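PDB 3DV8: transcriptional regulator, Crp/Fnr family from Eubacterium rectale ATCC 33656, which probably binds DNA through a helix-turn-helix domain and regulates transcription in response to a signal sensed by its cyclic nucleotide-binding domain. Local coordinates for the interface of chains A and B. Numbering follows the deposited sequence. Chains: chain A/B, transcriptional regulator, Crp/Fnr family.

Contacts 1 and 2 lie along the same long helix, 119-145, with the centres of their C-alpha atoms about 10 Å apart. In contact 1 the two helices pair through apolar side chains, with A:Leu69 of strand 66-72 joining at the side; in contact 2 the helix of chain A receives the loop 88-91 of chain B. B:Phe133 and B:Met137 take part in contact 1, A:Phe133 and A:Met137 in contact 2. Two-fold symmetry repeats each contact with the chains exchanged. Pairing through this helix is the usual Crp/Fnr dimer, so the interface is likely the biological one.

Contact 1: the interface of chains A and B. Residues chain A 69, 136, 139-140; chain B 133, 136-137, 140.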
# COMPACT_ATOMS: atom_id res chain seq x y z
N LEU A 69 0.77 -8.73 -5.00
CA LEU A 69 1.14 -7.72 -4.02
C LEU A 69 2.43 -8.15 -3.31
O LEU A 69 3.38 -7.37 -3.22
CB LEU A 69 0.00 -7.49 -3.02
CG LEU A 69 -1.34 -7.01 -3.61
CD1 LEU A 69 -2.31 -6.74 -2.48
CD2 LEU A 69 -1.18 -5.76 -4.47
N VAL A 136 3.90 -3.60 -0.28
CA VAL A 136 3.05 -2.92 -1.25
C VAL A 136 3.62 -1.56 -1.70
O VAL A 136 3.41 -1.16 -2.85
CB VAL A 136 1.60 -2.81 -0.71
CG1 VAL A 136 0.77 -1.91 -1.58
CG2 VAL A 136 0.96 -4.20 -0.60
N LEU A 139 6.19 -2.18 -4.27
CA LEU A 139 5.45 -2.47 -5.49
C LEU A 139 5.02 -1.18 -6.22
O LEU A 139 5.17 -1.12 -7.44
CB LEU A 139 4.25 -3.38 -5.23
CG LEU A 139 3.45 -3.88 -6.45
CD1 LEU A 139 4.33 -4.56 -7.47
CD2 LEU A 139 2.38 -4.82 -6.00
N ILE A 140 4.49 -0.17 -5.50
CA ILE A 140 4.13 1.11 -6.16
C ILE A 140 5.37 1.74 -6.79
O ILE A 140 5.33 2.13 -7.96
CB ILE A 140 3.43 2.16 -5.22
CG1 ILE A 140 2.01 1.70 -4.86
CG2 ILE A 140 3.32 3.54 -5.90
CD1 ILE A 140 1.08 2.84 -4.33
N PHE B 133 -3.38 2.19 4.50
CA PHE B 133 -3.08 1.00 3.68
C PHE B 133 -4.20 0.89 2.63
O PHE B 133 -3.91 0.74 1.44
CB PHE B 133 -3.07 -0.29 4.54
CG PHE B 133 -2.29 -1.46 3.95
CD1 PHE B 133 -2.09 -1.67 2.58
CD2 PHE B 133 -1.83 -2.45 4.84
CE1 PHE B 133 -1.38 -2.77 2.11
CE2 PHE B 133 -1.14 -3.57 4.38
CZ PHE B 133 -0.91 -3.74 3.02
N VAL B 136 -3.87 3.65 -0.09
CA VAL B 136 -2.82 3.23 -1.01
C VAL B 136 -3.25 2.04 -1.91
O VAL B 136 -2.82 1.95 -3.05
CB VAL B 136 -1.50 2.93 -0.25
CG1 VAL B 136 -0.49 2.28 -1.14
CG2 VAL B 136 -0.93 4.24 0.34
N MSE B 137 -4.10 1.16 -1.40
CA MSE B 137 -4.64 0.04 -2.22
C MSE B 137 -5.65 0.50 -3.28
O MSE B 137 -5.71 -0.11 -4.35
CB MSE B 137 -5.22 -1.07 -1.36
CG MSE B 137 -4.16 -1.84 -0.58
SE MSE B 137 -3.16 -3.08 -1.68
CE MSE B 137 -2.06 -1.92 -2.46
N ILE B 140 -3.34 1.73 -6.03
CA ILE B 140 -2.82 0.64 -6.92
C ILE B 140 -3.90 0.24 -7.92
O ILE B 140 -3.62 0.16 -9.12
CB ILE B 140 -2.29 -0.62 -6.17
CG1 ILE B 140 -0.98 -0.31 -5.43
CG2 ILE B 140 -2.02 -1.78 -7.15
CD1 ILE B 140 -0.14 -1.58 -5.04
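A:Val136 and B:Ile140 pack against each other where the two copies of helix 119-145 pair, and with B:Met137, a selenomethionine, they bury most of the surface in this patch. This is a coiled-coil-like dimer seam, typical of Crp/Fnr regulators, and the contacts seen here are apolar. The two methyls of A:Val136 have different jobs. CG1, anti to the backbone N (chi1 170°), meets CD1 of B:Ile140 at 3.6 Å, while CG2 lies 3.9 Å from CE1 of B:Phe133, the valine and phenylalanine side chains crossing at about a right angle.

B:Met137 comes at the same valine tip to tip, but the modelled fit of its methyl CE against A:Val136 is doubtful. The bend of its chain at chi2 (-76°) sets the selenium within reach of strand 66-72, where CD1 of A:Leu69 sits 3.8 Å from B:Met137 SE, again tip to tip. This brings the helix of chain B against the cyclic nucleotide-binding domain of chain A, a contact that may help couple the two.

B:Ile140 also meets its own symmetry mate. The two isoleucines cross obliquely, with CG1 of A:Ile140 3.7 Å from CG1 of B:Ile140. Beyond that crossing, the outer methyl CD1 of A:Ile140 reaches CG1 of B:Val136 at 3.6 Å.

Contact 2: the interface of chains A and B. Residues chain A 130, 133-134, 137; chain B 88-91.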
# COMPACT_ATOMS: atom_id res chain seq x y z
N ALA A 130 2.66 -3.15 8.94
CA ALA A 130 3.71 -2.25 8.44
C ALA A 130 4.63 -2.95 7.42
O ALA A 130 4.96 -2.36 6.40
CB ALA A 130 4.53 -1.67 9.60
N PHE A 133 2.50 -3.38 4.34
CA PHE A 133 2.33 -2.01 3.82
C PHE A 133 3.63 -1.66 3.07
O PHE A 133 3.57 -1.20 1.93
CB PHE A 133 2.12 -0.99 4.96
CG PHE A 133 1.43 0.32 4.57
CD1 PHE A 133 1.50 0.88 3.28
CD2 PHE A 133 0.78 1.05 5.57
CE1 PHE A 133 0.87 2.09 2.99
CE2 PHE A 133 0.17 2.26 5.30
CZ PHE A 133 0.21 2.79 4.01
N SER A 134 4.78 -1.90 3.71
CA SER A 134 6.09 -1.66 3.09
C SER A 134 6.28 -2.49 1.80
O SER A 134 6.77 -1.94 0.82
CB SER A 134 7.25 -1.92 4.07
OG SER A 134 7.14 -1.13 5.24
N MSE A 137 4.33 -0.86 -0.82
CA MSE A 137 4.99 0.42 -1.21
C MSE A 137 6.19 0.22 -2.13
O MSE A 137 6.45 1.09 -2.97
CB MSE A 137 5.35 1.25 0.02
CG MSE A 137 4.14 1.82 0.75
SE MSE A 137 3.35 3.33 -0.16
CE MSE A 137 2.45 2.44 -1.42
N SER B 88 9.11 -1.74 11.42
CA SER B 88 8.64 -2.38 10.18
C SER B 88 8.18 -1.45 9.04
O SER B 88 7.91 -1.97 7.95
CB SER B 88 7.56 -3.42 10.48
OG SER B 88 8.06 -4.38 11.39
N ILE B 89 8.04 -0.14 9.27
CA ILE B 89 7.74 0.83 8.19
C ILE B 89 9.08 1.08 7.50
O ILE B 89 9.88 1.86 8.00
CB ILE B 89 7.12 2.19 8.67
CG1 ILE B 89 5.77 1.98 9.36
CG2 ILE B 89 6.95 3.16 7.49
CD1 ILE B 89 4.66 1.45 8.45
N GLN B 90 9.33 0.39 6.39
CA GLN B 90 10.60 0.48 5.65
C GLN B 90 10.47 1.21 4.31
O GLN B 90 11.12 0.85 3.33
CB GLN B 90 11.20 -0.93 5.52
CG GLN B 90 11.71 -1.50 6.84
CD GLN B 90 12.93 -0.73 7.36
OE1 GLN B 90 13.83 -0.37 6.59
NE2 GLN B 90 12.96 -0.48 8.66
N PHE B 91 9.64 2.24 4.30
CA PHE B 91 9.45 3.13 3.14
C PHE B 91 9.35 4.56 3.67
O PHE B 91 8.88 4.79 4.79
CB PHE B 91 8.20 2.78 2.32
CG PHE B 91 6.90 2.91 3.07
CD1 PHE B 91 6.48 1.90 3.94
CD2 PHE B 91 6.07 4.02 2.89
CE1 PHE B 91 5.25 1.99 4.64
CE2 PHE B 91 4.83 4.14 3.59
CZ PHE B 91 4.42 3.12 4.46
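B:Phe91 lays its ring against helix 119-145 of chain A and buries more surface than any other residue of the patch. One face is capped by A:Met137, a selenomethionine, whose CG stands 3.6 Å from the ring centroid in a CH-pi contact. At the ring's edge, and in its plane, lies the hydroxyl OG of A:Ser134. The far corner, CZ, points over the centre of the A:Phe133 ring, 3.8 Å above its plane. With chi1 at 62°, CG of B:Phe91 falls between the backbone N and the carbonyl carbon, a crowded position that turns the ring in toward the helix.

Beside the ring, A:Ser134 is the polar anchor. Its OG accepts a nearly straight bond from the backbone N of B:Gln90, 2.9 Å long with 171° at the hydrogen. A:Ser134 OG also donates to the carbonyl O of B:Ser88 at 2.9 Å, on an in-plane lone pair, and these two bonds hold the loop. A:Ala130 O, 2.8 Å from A:Ser134 OG with the donor 37° out of the carbonyl plane, steadies the serine on its own helix and must share its one proton with B:Ser88 O. Alongside, CB of A:Ala130 packs closely on B:Ile89 CD1 and B:Ser88 CB.

Packing is looser at B:Gln90: the outer part of its side chain leads away from the helix, and its amide has little to do with this contact. Replacing B:Phe91 by an alanine would probably leave A:Met137 CG and the face of A:Phe133 without their aromatic partner, opening a gap beside the serine anchor. In the fold, loop 88-91 precedes strand 94-97, so this part of the chain B cyclic nucleotide-binding domain rests on the long helix of chain A, the family's dimerisation helix.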